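Local structure of endo-beta-mannanase (Rhizomucor miehei, 4QP0) at residues 23-28 against 51-56; 91-96 against 152-157; 103-108 against 165-170; 141-146 against 199-204. The protein probably hydrolyses internal beta-1,4-mannosidic linkages at random in mannans, galactomannans and glucomannans, as a secreted family 5 glycoside hydrolase. All coordinates share one frame; numbering follows the deposited sequence.

Contact 1 of 4, residues 23-28 against 51-56; sequences GTNAYY and VVRTWL
Thr24 and Asn25 pair with Val52 and Arg53 in the parallel strand pair of a beta-alpha-beta unit, strand 17-25, helix 34-47 and strand 51-55. Thr24 N donates to Val51 O, and Thr24 O accepts from Arg53 N at 2.8 Å. Ala26 N then donates to Arg53 O and extends the ladder past the end of the first strand. Thr54 OG1 gives its proton to Ala26 O at 2.7 Å, from well above the carbonyl plane. On the face turned to helix 34-47, CG2 of Thr24 rests on CG2 of Val52 at 3.8 Å.

These are neighbouring strands of the TIM barrel of glycoside hydrolase family 5. Asn25 and Arg53 lie side by side on the face that looks into it. Arg53 CG is anti to its backbone N (chi1 -175°), and the chain stays extended to NE. Its NH1 meets Asn25 OD1 at 2.8 Å, in the amide plane and close to the guanidinium plane. The two planes are 67° apart. Arg53 also forms salt bridges with Glu171, Glu292 and Glu293, and its NH2 is bonded to Asn174. Asn25 ND2 is held by Glu292 O.

Farther along, Tyr27 CB sits over one face of Trp55, 3.3 Å from the centroid of the five-membered ring and almost on the ring normal, a CH-pi contact. The two rings meet obliquely, inclined at 55°, and Tyr27 CD1 touches Trp55 CD1.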
loop_
_atom_site.group_PDB
_atom_site.type_symbol
_atom_site.label_atom_id
_atom_site.label_comp_id
_atom_site.label_asym_id
_atom_site.label_seq_id
_atom_site.Cartn_x
_atom_site.Cartn_y
_atom_site.Cartn_z
ATOM N N GLY A 23 3.722 -7.451 -8.554
ATOM C CA GLY A 23 4.467 -6.248 -8.229
ATOM C C GLY A 23 5.341 -6.514 -7.026
ATOM O O GLY A 23 5.488 -7.657 -6.619
ATOM N N THR A 24 5.919 -5.462 -6.452
ATOM C CA THR A 24 6.706 -5.612 -5.233
ATOM C C THR A 24 6.561 -4.406 -4.304
ATOM O O THR A 24 5.928 -3.418 -4.662
ATOM C CB THR A 24 8.195 -5.906 -5.530
ATOM O OG1 THR A 24 8.864 -6.234 -4.308
ATOM C CG2 THR A 24 8.890 -4.715 -6.177
ATOM N N ASN A 25 7.119 -4.521 -3.099
ATOM C CA ASN A 25 7.189 -3.409 -2.158
ATOM C C ASN A 25 8.621 -2.933 -1.979
ATOM O O ASN A 25 9.570 -3.728 -2.078
ATOM C CB ASN A 25 6.619 -3.794 -0.794
ATOM C CG ASN A 25 5.106 -3.807 -0.769
ATOM O OD1 ASN A 25 4.474 -2.864 -0.284
ATOM N ND2 ASN A 25 4.512 -4.879 -1.289
ATOM N N ALA A 26 8.757 -1.628 -1.744
ATOM C CA ALA A 26 10.016 -0.986 -1.375
ATOM C C ALA A 26 9.684 0.326 -0.676
ATOM O O ALA A 26 9.944 1.414 -1.204
ATOM C CB ALA A 26 10.902 -0.750 -2.593
ATOM N N TYR A 27 9.098 0.207 0.514
ATOM C CA TYR A 27 8.712 1.349 1.337
ATOM C C TYR A 27 9.853 2.358 1.497
ATOM O O TYR A 27 9.617 3.563 1.665
ATOM C CB TYR A 27 8.250 0.858 2.718
ATOM C CG TYR A 27 9.379 0.583 3.692
ATOM C CD1 TYR A 27 9.825 1.577 4.565
ATOM C CD2 TYR A 27 10.009 -0.666 3.738
ATOM C CE1 TYR A 27 10.862 1.338 5.452
ATOM C CE2 TYR A 27 11.045 -0.917 4.630
ATOM C CZ TYR A 27 11.470 0.091 5.484
ATOM O OH TYR A 27 12.499 -0.128 6.376
ATOM N N TYR A 28 11.083 1.844 1.429
ATOM C CA TYR A 28 12.301 2.582 1.762
ATOM C C TYR A 28 12.848 3.421 0.608
ATOM O O TYR A 28 13.966 3.952 0.699
ATOM C CB TYR A 28 13.387 1.605 2.247
ATOM C CG TYR A 28 13.729 0.531 1.231
ATOM C CD1 TYR A 28 14.790 0.695 0.341
ATOM C CD2 TYR A 28 12.979 -0.644 1.147
ATOM C CE1 TYR A 28 15.101 -0.280 -0.593
ATOM C CE2 TYR A 28 13.284 -1.621 0.210
ATOM C CZ TYR A 28 14.344 -1.435 -0.653
ATOM O OH TYR A 28 14.645 -2.400 -1.578
ATOM N N VAL A 51 5.167 -3.028 -11.495
ATOM C CA VAL A 51 4.592 -2.124 -10.488
ATOM C C VAL A 51 5.309 -2.249 -9.150
ATOM O O VAL A 51 5.662 -3.355 -8.730
ATOM C CB VAL A 51 3.077 -2.385 -10.252
ATOM C CG1 VAL A 51 2.534 -1.481 -9.149
ATOM C CG2 VAL A 51 2.271 -2.169 -11.524
ATOM N N VAL A 52 5.499 -1.118 -8.469
ATOM C CA VAL A 52 6.002 -1.136 -7.099
ATOM C C VAL A 52 5.146 -0.264 -6.141
ATOM O O VAL A 52 4.728 0.852 -6.477
ATOM C CB VAL A 52 7.523 -0.820 -7.050
ATOM C CG1 VAL A 52 7.825 0.590 -7.539
ATOM C CG2 VAL A 52 8.107 -1.065 -5.665
ATOM N N ARG A 53 4.866 -0.819 -4.964
ATOM C CA ARG A 53 4.153 -0.129 -3.914
ATOM C C ARG A 53 5.180 0.417 -2.936
ATOM O O ARG A 53 6.145 -0.269 -2.603
ATOM C CB ARG A 53 3.235 -1.105 -3.203
ATOM C CG ARG A 53 2.342 -0.479 -2.153
ATOM C CD ARG A 53 1.322 -1.488 -1.673
ATOM N NE ARG A 53 0.626 -1.017 -0.485
ATOM C CZ ARG A 53 1.034 -1.227 0.761
ATOM N NH1 ARG A 53 2.148 -1.915 0.998
ATOM N NH2 ARG A 53 0.324 -0.748 1.774
ATOM N N THR A 54 4.978 1.653 -2.489
ATOM C CA THR A 54 5.954 2.329 -1.631
ATOM C C THR A 54 5.341 3.489 -0.841
ATOM O O THR A 54 4.256 3.964 -1.161
ATOM C CB THR A 54 7.195 2.802 -2.434
ATOM O OG1 THR A 54 8.165 3.382 -1.550
ATOM C CG2 THR A 54 6.817 3.815 -3.508
ATOM N N TRP A 55 6.072 3.931 0.179
ATOM C CA TRP A 55 5.654 4.968 1.127
ATOM C C TRP A 55 5.718 6.359 0.550
ATOM O O TRP A 55 6.745 6.740 -0.025
ATOM C CB TRP A 55 6.578 4.919 2.345
ATOM C CG TRP A 55 6.334 3.801 3.343
ATOM C CD1 TRP A 55 7.013 3.584 4.544
ATOM C CD2 TRP A 55 5.319 2.728 3.288
ATOM N NE1 TRP A 55 6.517 2.490 5.203
ATOM C CE2 TRP A 55 5.498 1.934 4.513
ATOM C CE3 TRP A 55 4.316 2.366 2.387
ATOM C CZ2 TRP A 55 4.712 0.818 4.791
ATOM C CZ3 TRP A 55 3.531 1.240 2.678
ATOM C CH2 TRP A 55 3.726 0.484 3.854
ATOM N N LEU A 56 4.635 7.127 0.706
ATOM C CA LEU A 56 4.633 8.568 0.393
ATOM C C LEU A 56 4.140 9.369 1.600
ATOM O O LEU A 56 3.336 10.297 1.475
ATOM C CB LEU A 56 3.790 8.898 -0.846
ATOM C CG LEU A 56 4.338 9.985 -1.797
ATOM C CD1 LEU A 56 3.312 10.383 -2.844
ATOM C CD2 LEU A 56 4.830 11.229 -1.070
#

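Contact 2 of 4, residues 91-96 against 152-157; sequences YIIQQA and RENSLT
Gln94 reaches from helix 87-98 to Leu156 and Thr157, in the loop between helix 136-151 and strand 167-171. This is the outer layer of the TIM barrel, and the loop is shaped by an Asx turn at Asn154. From the helix, Gln94 CB points toward the loop. CG is anti to the backbone N (chi1 -172°) and meets Thr157 CG2 at 4.0 Å. Beyond CG the chain runs on extended through CD. At the tip, OE1 lies 3.6 Å from Leu156 CB, and NE2 comes to 4.2 Å from Leu156 CD1. The Gln94 and Leu156 side chains cross at about a right angle. No hydrogen bond links the two segments, so the contact rests on packing.

Leu156 also reaches one helical turn back. Its CD1 is 3.7 Å from Tyr91 CA and 3.9 Å from Tyr91 CB, and it lies at the edge of the Tyr91 ring, near the ring plane. Asn154 meets Ile93, and the two side chains slide past each other in opposite directions. Asp90, just before the helix segment, helps to hold the loop. Its OD2 pairs with Arg152 NH2 in a salt bridge and accepts a hydrogen bond from Ser155 N.

Asn154 OD1 accepts Leu156 N at 2.9 Å, in the amide plane, and Thr157 N more weakly. Asn154 ND2 makes a weak hydrogen bond to Asp90 O and lies 3.8 Å from Ile93 CB.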
loop_
_atom_site.group_PDB
_atom_site.type_symbol
_atom_site.label_atom_id
_atom_site.label_comp_id
_atom_site.label_asym_id
_atom_site.label_seq_id
_atom_site.Cartn_x
_atom_site.Cartn_y
_atom_site.Cartn_z
ATOM N N TYR A 91 12.133 12.451 -7.837
ATOM C CA TYR A 91 13.180 11.641 -8.436
ATOM C C TYR A 91 12.741 10.190 -8.594
ATOM O O TYR A 91 13.064 9.544 -9.593
ATOM C CB TYR A 91 14.483 11.750 -7.640
ATOM C CG TYR A 91 15.626 10.980 -8.268
ATOM C CD1 TYR A 91 16.326 11.493 -9.365
ATOM C CD2 TYR A 91 16.000 9.727 -7.776
ATOM C CE1 TYR A 91 17.370 10.780 -9.947
ATOM C CE2 TYR A 91 17.041 9.009 -8.353
ATOM C CZ TYR A 91 17.720 9.538 -9.430
ATOM O OH TYR A 91 18.748 8.816 -9.988
ATOM N N ILE A 92 11.992 9.686 -7.615
ATOM C CA ILE A 92 11.475 8.319 -7.676
ATOM C C ILE A 92 10.535 8.148 -8.871
ATOM O O ILE A 92 10.699 7.217 -9.669
ATOM C CB ILE A 92 10.789 7.901 -6.359
ATOM C CG1 ILE A 92 11.842 7.697 -5.268
ATOM C CG2 ILE A 92 9.987 6.619 -6.547
ATOM C CD1 ILE A 92 11.281 7.708 -3.859
ATOM N N ILE A 93 9.579 9.066 -9.003
ATOM C CA ILE A 93 8.623 9.054 -10.115
ATOM C C ILE A 93 9.334 9.106 -11.463
ATOM O O ILE A 93 8.863 8.519 -12.435
ATOM C CB ILE A 93 7.636 10.239 -10.037
ATOM C CG1 ILE A 93 6.924 10.279 -8.678
ATOM C CG2 ILE A 93 6.605 10.169 -11.160
ATOM C CD1 ILE A 93 6.109 11.541 -8.464
ATOM N N GLN A 94 10.452 9.829 -11.509
ATOM C CA GLN A 94 11.207 10.045 -12.742
ATOM C C GLN A 94 11.867 8.745 -13.203
ATOM O O GLN A 94 11.722 8.348 -14.356
ATOM C CB GLN A 94 12.264 11.131 -12.533
ATOM C CG GLN A 94 12.967 11.563 -13.810
ATOM C CD GLN A 94 14.258 12.313 -13.545
ATOM O OE1 GLN A 94 14.465 13.410 -14.069
ATOM N NE2 GLN A 94 15.135 11.727 -12.732
ATOM N N GLN A 95 12.575 8.096 -12.281
ATOM C CA GLN A 95 13.245 6.832 -12.548
ATOM C C GLN A 95 12.253 5.705 -12.787
ATOM O O GLN A 95 12.535 4.782 -13.567
ATOM C CB GLN A 95 14.199 6.467 -11.407
ATOM C CG GLN A 95 15.375 7.416 -11.241
ATOM C CD GLN A 95 16.031 7.776 -12.555
ATOM O OE1 GLN A 95 16.297 8.948 -12.824
ATOM N NE2 GLN A 95 16.282 6.771 -13.391
ATOM N N ALA A 96 11.092 5.782 -12.131
ATOM C CA ALA A 96 10.018 4.825 -12.398
ATOM C C ALA A 96 9.584 4.929 -13.862
ATOM O O ALA A 96 9.650 3.938 -14.605
ATOM C CB ALA A 96 8.843 5.042 -11.459
ATOM N N ARG A 152 1.234 18.801 -6.277
ATOM C CA ARG A 152 2.648 19.080 -6.485
ATOM C C ARG A 152 3.056 18.915 -7.941
ATOM O O ARG A 152 2.727 17.914 -8.568
ATOM C CB ARG A 152 3.527 18.189 -5.603
ATOM C CG ARG A 152 4.977 18.645 -5.572
ATOM C CD ARG A 152 5.919 17.650 -4.914
ATOM N NE ARG A 152 7.313 17.888 -5.312
ATOM C CZ ARG A 152 8.082 18.875 -4.847
ATOM N NH1 ARG A 152 7.615 19.744 -3.958
ATOM N NH2 ARG A 152 9.325 18.995 -5.275
ATOM N N GLU A 153 3.761 19.909 -8.473
ATOM C CA GLU A 153 4.438 19.757 -9.756
ATOM C C GLU A 153 5.751 18.999 -9.547
ATOM O O GLU A 153 6.496 19.271 -8.595
ATOM C CB GLU A 153 4.720 21.120 -10.391
ATOM C CG GLU A 153 5.271 21.051 -11.809
ATOM C CD GLU A 153 5.681 22.410 -12.348
ATOM O OE1 GLU A 153 6.676 22.983 -11.850
ATOM O OE2 GLU A 153 5.015 22.898 -13.281
ATOM N N ASN A 154 6.037 18.059 -10.441
ATOM C CA ASN A 154 7.298 17.336 -10.388
ATOM C C ASN A 154 8.398 18.296 -10.792
ATOM O O ASN A 154 8.430 18.756 -11.932
ATOM C CB ASN A 154 7.265 16.142 -11.337
ATOM C CG ASN A 154 8.404 15.169 -11.097
ATOM O OD1 ASN A 154 9.583 15.543 -11.102
ATOM N ND2 ASN A 154 8.054 13.908 -10.889
ATOM N N SER A 155 9.301 18.596 -9.863
ATOM C CA SER A 155 10.357 19.581 -10.117
ATOM C C SER A 155 11.396 19.119 -11.146
ATOM O O SER A 155 12.189 19.929 -11.632
ATOM C CB SER A 155 11.028 20.021 -8.810
ATOM O OG SER A 155 11.851 18.999 -8.270
ATOM N N LEU A 156 11.381 17.832 -11.489
ATOM C CA LEU A 156 12.281 17.306 -12.510
ATOM C C LEU A 156 11.616 17.072 -13.874
ATOM O O LEU A 156 12.311 16.988 -14.886
ATOM C CB LEU A 156 12.969 16.030 -12.016
ATOM C CG LEU A 156 13.718 16.158 -10.675
ATOM C CD1 LEU A 156 14.030 14.786 -10.092
ATOM C CD2 LEU A 156 14.981 17.018 -10.757
ATOM N N THR A 157 10.286 16.973 -13.910
ATOM C CA THR A 157 9.575 16.658 -15.169
ATOM C C THR A 157 8.388 17.562 -15.488
ATOM O O THR A 157 7.800 17.459 -16.572
ATOM C CB THR A 157 9.087 15.193 -15.220
ATOM O OG1 THR A 157 8.171 14.950 -14.146
ATOM C CG2 THR A 157 10.258 14.205 -15.138
#

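Contact 3 of 4, residues 103-108 against 165-170; sequences LIFTLN and PTIFGW
Leu103 N donates to Thr166 O at 3.1 Å, and Leu103 O accepts from Phe168 N at 2.6 Å. One residue thus uses both of its backbone polar groups on the segment 165-170. The next bond, Phe105 N to Gly169 O, is longer at 3.3 Å. Ile104 turns the other way and pairs through its backbone with Val52 and Thr54. Likewise, Phe105 also pairs with Glu171, and Thr106 with Thr54 and Leu56.

The bonds follow a broken register. Leu103 is level with Ile167, but Ile104 is level with Gly169, so Phe168 is the extra residue of a beta bulge. The pair joins strands 102-106 and 167-171, adjacent parallel strands of the TIM barrel. Phe168 has helical backbone angles (phi -70°, psi -51°). Its CB meets Ile104 CG1 at 3.7 Å, and Ile104 CD1 lies over one face of its ring.

Leu103, Phe105, Ile167 and Trp170 point to the opposite face, toward the helices. Phe105 CB and CD2 are each 3.7 Å from Trp170 CZ3. The Phe105 ring and the indole six-membered ring are near parallel but slid apart, and they barely overlap. Ile167 CG1 comes to the edge of the Phe105 ring, 3.8 Å from CE2. Leu107 CD2 touches Trp170 CE3 from farther along.

The side-chain donors find partners outside the pair. Trp170 NE1 is bonded to Asp210 OD2, Thr106 OG1 to Glu171 OE1, and Thr166 OG1 to Asp164 OD1.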
loop_
_atom_site.group_PDB
_atom_site.type_symbol
_atom_site.label_atom_id
_atom_site.label_comp_id
_atom_site.label_asym_id
_atom_site.label_seq_id
_atom_site.Cartn_x
_atom_site.Cartn_y
_atom_site.Cartn_z
ATOM N N LEU A 103 3.735 3.184 -9.978
ATOM C CA LEU A 103 3.896 3.377 -8.535
ATOM C C LEU A 103 2.580 3.397 -7.785
ATOM O O LEU A 103 1.664 4.106 -8.177
ATOM C CB LEU A 103 4.623 4.693 -8.252
ATOM C CG LEU A 103 6.101 4.852 -8.600
ATOM C CD1 LEU A 103 6.421 6.324 -8.770
ATOM C CD2 LEU A 103 6.994 4.238 -7.533
ATOM N N ILE A 104 2.494 2.630 -6.699
ATOM C CA ILE A 104 1.361 2.727 -5.771
ATOM C C ILE A 104 1.830 3.479 -4.525
ATOM O O ILE A 104 2.600 2.950 -3.730
ATOM C CB ILE A 104 0.787 1.340 -5.384
ATOM C CG1 ILE A 104 0.246 0.594 -6.618
ATOM C CG2 ILE A 104 -0.326 1.484 -4.370
ATOM C CD1 ILE A 104 -0.194 -0.828 -6.343
ATOM N N PHE A 105 1.382 4.719 -4.374
ATOM C CA PHE A 105 1.817 5.561 -3.262
ATOM C C PHE A 105 0.859 5.455 -2.094
ATOM O O PHE A 105 -0.342 5.692 -2.244
ATOM C CB PHE A 105 1.933 7.029 -3.691
ATOM C CG PHE A 105 3.218 7.371 -4.415
ATOM C CD1 PHE A 105 4.462 7.040 -3.876
ATOM C CD2 PHE A 105 3.185 8.069 -5.620
ATOM C CE1 PHE A 105 5.639 7.367 -4.544
ATOM C CE2 PHE A 105 4.360 8.399 -6.287
ATOM C CZ PHE A 105 5.585 8.049 -5.748
ATOM N N THR A 106 1.388 5.097 -0.928
ATOM C CA THR A 106 0.588 5.019 0.291
ATOM C C THR A 106 0.783 6.320 1.068
ATOM O O THR A 106 1.913 6.753 1.291
ATOM C CB THR A 106 0.981 3.784 1.131
ATOM O OG1 THR A 106 0.965 2.614 0.297
ATOM C CG2 THR A 106 0.019 3.569 2.292
ATOM N N LEU A 107 -0.314 6.951 1.470
ATOM C CA LEU A 107 -0.250 8.342 1.938
ATOM C C LEU A 107 -0.134 8.541 3.449
ATOM O O LEU A 107 0.047 9.670 3.926
ATOM C CB LEU A 107 -1.438 9.135 1.388
ATOM C CG LEU A 107 -1.416 9.438 -0.110
ATOM C CD1 LEU A 107 -2.802 9.824 -0.591
ATOM C CD2 LEU A 107 -0.403 10.524 -0.457
ATOM N N ASN A 108 -0.236 7.446 4.194
ATOM C CA ASN A 108 -0.198 7.466 5.652
ATOM C C ASN A 108 0.050 6.039 6.134
ATOM O O ASN A 108 0.091 5.108 5.320
ATOM C CB ASN A 108 -1.518 8.007 6.212
ATOM C CG ASN A 108 -1.348 8.744 7.529
ATOM O OD1 ASN A 108 -0.473 8.422 8.335
ATOM N ND2 ASN A 108 -2.202 9.739 7.759
ATOM N N PRO A 165 0.714 9.746 -15.304
ATOM C CA PRO A 165 0.451 8.347 -15.709
ATOM C C PRO A 165 1.399 7.316 -15.105
ATOM O O PRO A 165 1.081 6.121 -15.100
ATOM C CB PRO A 165 0.659 8.377 -17.223
ATOM C CG PRO A 165 1.555 9.550 -17.454
ATOM C CD PRO A 165 1.052 10.575 -16.472
ATOM N N THR A 166 2.545 7.771 -14.604
ATOM C CA THR A 166 3.511 6.896 -13.936
ATOM C C THR A 166 2.979 6.359 -12.604
ATOM O O THR A 166 3.335 5.254 -12.182
ATOM C CB THR A 166 4.842 7.628 -13.691
ATOM O OG1 THR A 166 5.239 8.325 -14.882
ATOM C CG2 THR A 166 5.911 6.644 -13.290
ATOM N N ILE A 167 2.132 7.151 -11.951
ATOM C CA ILE A 167 1.479 6.749 -10.716
ATOM C C ILE A 167 0.314 5.814 -11.028
ATOM O O ILE A 167 -0.577 6.155 -11.819
ATOM C CB ILE A 167 0.986 7.982 -9.913
ATOM C CG1 ILE A 167 2.177 8.803 -9.422
ATOM C CG2 ILE A 167 0.135 7.560 -8.725
ATOM C CD1 ILE A 167 1.819 10.218 -9.032
ATOM N N PHE A 168 0.343 4.636 -10.399
ATOM C CA PHE A 168 -0.699 3.615 -10.521
ATOM C C PHE A 168 -1.967 4.087 -9.830
ATOM O O PHE A 168 -3.054 4.046 -10.413
ATOM C CB PHE A 168 -0.220 2.319 -9.875
ATOM C CG PHE A 168 -1.128 1.139 -10.091
ATOM C CD1 PHE A 168 -0.772 0.134 -10.983
ATOM C CD2 PHE A 168 -2.311 0.998 -9.360
ATOM C CE1 PHE A 168 -1.589 -0.969 -11.177
ATOM C CE2 PHE A 168 -3.130 -0.105 -9.551
ATOM C CZ PHE A 168 -2.765 -1.092 -10.458
ATOM N N GLY A 169 -1.829 4.522 -8.580
ATOM C CA GLY A 169 -2.975 4.966 -7.816
ATOM C C GLY A 169 -2.581 5.319 -6.407
ATOM O O GLY A 169 -1.477 5.003 -5.972
ATOM N N TRP A 170 -3.497 5.981 -5.706
ATOM C CA TRP A 170 -3.310 6.387 -4.306
ATOM C C TRP A 170 -3.879 5.421 -3.304
ATOM O O TRP A 170 -4.962 4.874 -3.500
ATOM C CB TRP A 170 -3.964 7.741 -4.074
ATOM C CG TRP A 170 -3.494 8.783 -5.043
ATOM C CD1 TRP A 170 -4.213 9.360 -6.079
ATOM C CD2 TRP A 170 -2.157 9.389 -5.110
ATOM N NE1 TRP A 170 -3.440 10.268 -6.766
ATOM C CE2 TRP A 170 -2.193 10.334 -6.235
ATOM C CE3 TRP A 170 -0.983 9.257 -4.375
ATOM C CZ2 TRP A 170 -1.088 11.102 -6.588
ATOM C CZ3 TRP A 170 0.123 10.041 -4.734
ATOM C CH2 TRP A 170 0.072 10.940 -5.814
#

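Contact 4 of 4, residues 141-146 against 199-204; sequences SFKEYI and IKEISE
Ile202 packs against Phe142 and Ile146 where helices 136-151 and 192-209 run side by side. The axes of the two short segments stay 11.2 Å apart at closest approach, so the side chains bridge the gap.

The apolar contacts centre on the branches of Ile202. Its CG2 meets Ile146 CD1 at 3.9 Å and Phe142 CE2 at 4.0 Å. Its CD1 reaches Phe142 CD2. The Phe142 and Ile202 side chains cross at about a right angle. Within the first helix, Ile146 CD1 sits 3.7 Å above the plane of the Phe142 ring, over its centre. Tyr205 and Ile206, the next residues of the second helix, continue this packing on Ile146.

The charged contact lies to one side. Lys143 is extended beyond CG, and its NZ forms a salt bridge with Glu201 OE2 at 3.5 Å. Glu201 is also extended beyond CG, which brings its carboxylate nearer to Lys143. The two side chains cross at about a right angle. Both residues are partly exposed, while the apolar ones are buried.

The helix directions differ by only 28°. Strand 167-171 lies between them in the chain, and such near-parallel packing is characteristic of neighbouring helices in the outer layer of a TIM barrel.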
loop_
_atom_site.group_PDB
_atom_site.type_symbol
_atom_site.label_atom_id
_atom_site.label_comp_id
_atom_site.label_asym_id
_atom_site.label_seq_id
_atom_site.Cartn_x
_atom_site.Cartn_y
_atom_site.Cartn_z
ATOM N N SER A 141 -5.865 18.246 8.429
ATOM C CA SER A 141 -4.420 18.202 8.259
ATOM C C SER A 141 -4.021 17.078 7.302
ATOM O O SER A 141 -3.073 17.227 6.522
ATOM C CB SER A 141 -3.733 18.022 9.611
ATOM O OG SER A 141 -2.331 18.155 9.499
ATOM N N PHE A 142 -4.737 15.955 7.361
ATOM C CA PHE A 142 -4.518 14.872 6.409
ATOM C C PHE A 142 -4.953 15.332 5.023
ATOM O O PHE A 142 -4.250 15.093 4.037
ATOM C CB PHE A 142 -5.236 13.580 6.839
ATOM C CG PHE A 142 -4.852 12.356 6.024
ATOM C CD1 PHE A 142 -3.598 12.256 5.401
ATOM C CD2 PHE A 142 -5.743 11.284 5.899
ATOM C CE1 PHE A 142 -3.258 11.131 4.655
ATOM C CE2 PHE A 142 -5.398 10.153 5.156
ATOM C CZ PHE A 142 -4.159 10.079 4.535
ATOM N N LYS A 143 -6.091 16.019 4.960
ATOM C CA LYS A 143 -6.600 16.550 3.700
ATOM C C LYS A 143 -5.621 17.524 3.040
ATOM O O LYS A 143 -5.215 17.318 1.888
ATOM C CB LYS A 143 -7.959 17.210 3.896
ATOM C CG LYS A 143 -9.115 16.231 3.955
ATOM C CD LYS A 143 -10.414 16.965 4.252
ATOM C CE LYS A 143 -11.596 16.006 4.223
ATOM N NZ LYS A 143 -12.871 16.703 4.541
ATOM N N GLU A 144 -5.226 18.565 3.768
ATOM C CA GLU A 144 -4.285 19.546 3.226
ATOM C C GLU A 144 -2.983 18.896 2.729
ATOM O O GLU A 144 -2.395 19.360 1.753
ATOM C CB GLU A 144 -4.026 20.702 4.209
ATOM C CG GLU A 144 -3.228 20.351 5.462
ATOM C CD GLU A 144 -2.990 21.537 6.398
ATOM O OE1 GLU A 144 -2.458 21.319 7.517
ATOM O OE2 GLU A 144 -3.329 22.685 6.021
ATOM N N TYR A 145 -2.560 17.810 3.379
ATOM C CA TYR A 145 -1.389 17.049 2.935
ATOM C C TYR A 145 -1.675 16.353 1.609
ATOM O O TYR A 145 -0.870 16.436 0.672
ATOM C CB TYR A 145 -0.948 16.033 3.990
ATOM C CG TYR A 145 0.244 15.188 3.576
ATOM C CD1 TYR A 145 1.524 15.740 3.511
ATOM C CD2 TYR A 145 0.093 13.840 3.246
ATOM C CE1 TYR A 145 2.622 14.978 3.142
ATOM C CE2 TYR A 145 1.190 13.065 2.864
ATOM C CZ TYR A 145 2.452 13.636 2.816
ATOM O OH TYR A 145 3.549 12.886 2.443
ATOM N N ILE A 146 -2.829 15.684 1.539
ATOM C CA ILE A 146 -3.275 14.998 0.326
ATOM C C ILE A 146 -3.333 15.982 -0.838
ATOM O O ILE A 146 -2.761 15.722 -1.896
ATOM C CB ILE A 146 -4.628 14.279 0.546
ATOM C CG1 ILE A 146 -4.405 12.990 1.331
ATOM C CG2 ILE A 146 -5.341 13.983 -0.771
ATOM C CD1 ILE A 146 -5.671 12.404 1.920
ATOM N N ILE A 199 -12.898 6.180 5.736
ATOM C CA ILE A 199 -12.379 5.734 4.435
ATOM C C ILE A 199 -13.170 6.368 3.298
ATOM O O ILE A 199 -12.607 6.708 2.258
ATOM C CB ILE A 199 -12.453 4.197 4.291
ATOM C CG1 ILE A 199 -11.538 3.504 5.315
ATOM C CG2 ILE A 199 -12.156 3.759 2.857
ATOM C CD1 ILE A 199 -10.053 3.625 5.032
ATOM N N LYS A 200 -14.477 6.516 3.511
ATOM C CA LYS A 200 -15.386 7.039 2.496
ATOM C C LYS A 200 -15.013 8.468 2.104
ATOM O O LYS A 200 -14.756 8.737 0.924
ATOM C CB LYS A 200 -16.832 6.970 2.998
ATOM C CG LYS A 200 -17.893 7.389 1.991
ATOM C CD LYS A 200 -19.281 7.133 2.554
ATOM C CE LYS A 200 -20.361 7.307 1.500
ATOM N NZ LYS A 200 -20.660 8.742 1.252
ATOM N N GLU A 201 -14.958 9.367 3.093
ATOM C CA GLU A 201 -14.745 10.789 2.825
ATOM C C GLU A 201 -13.324 11.139 2.382
ATOM O O GLU A 201 -13.136 12.051 1.579
ATOM C CB GLU A 201 -15.177 11.651 4.021
ATOM C CG GLU A 201 -14.128 11.823 5.108
ATOM C CD GLU A 201 -14.479 12.934 6.077
ATOM O OE1 GLU A 201 -14.345 12.712 7.302
ATOM O OE2 GLU A 201 -14.893 14.025 5.617
ATOM N N ILE A 202 -12.330 10.425 2.905
ATOM C CA ILE A 202 -10.946 10.609 2.467
ATOM C C ILE A 202 -10.785 10.180 1.009
ATOM O O ILE A 202 -10.176 10.896 0.216
ATOM C CB ILE A 202 -9.939 9.864 3.374
ATOM C CG1 ILE A 202 -9.928 10.470 4.792
ATOM C CG2 ILE A 202 -8.538 9.873 2.773
ATOM C CD1 ILE A 202 -9.563 11.937 4.871
ATOM N N SER A 203 -11.351 9.035 0.646
ATOM C CA SER A 203 -11.271 8.582 -0.750
ATOM C C SER A 203 -12.075 9.500 -1.668
ATOM O O SER A 203 -11.661 9.766 -2.793
ATOM C CB SER A 203 -11.691 7.112 -0.911
ATOM O OG SER A 203 -13.042 6.898 -0.529
ATOM N N GLU A 204 -13.211 9.999 -1.179
ATOM C CA GLU A 204 -13.971 11.009 -1.917
ATOM C C GLU A 204 -13.181 12.307 -2.049
ATOM O O GLU A 204 -13.169 12.912 -3.118
ATOM C CB GLU A 204 -15.357 11.250 -1.309
ATOM C CG GLU A 204 -16.391 10.216 -1.747
ATOM C CD GLU A 204 -17.676 10.239 -0.921
ATOM O OE1 GLU A 204 -17.822 11.109 -0.025
ATOM O OE2 GLU A 204 -18.546 9.369 -1.170
#

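How the contacts relate
Contacts 1 and 3 belong to one sheet, and their centres are 9 Å apart. Strands 51-55 and 102-106 join them: Val52 O is 2.9 Å from Ile104 N, and Leu56 N is 2.8 Å from Thr106 O. Glu171 ties them further, through Arg53 of contact 1 and Thr106 of contact 3. This polar cluster lies near the strand C-terminal ends, where family 5 enzymes carry their active site. Contacts 2 and 4 are in the outer layer, about 23 Å apart between centres and not touching. Contact 2 packs on contact 3 through Ile93 and Ala96. Contact 4 reaches contact 3 through Phe142, and contact 1 through Tyr145 OH, 2.8 Å from Leu56 O.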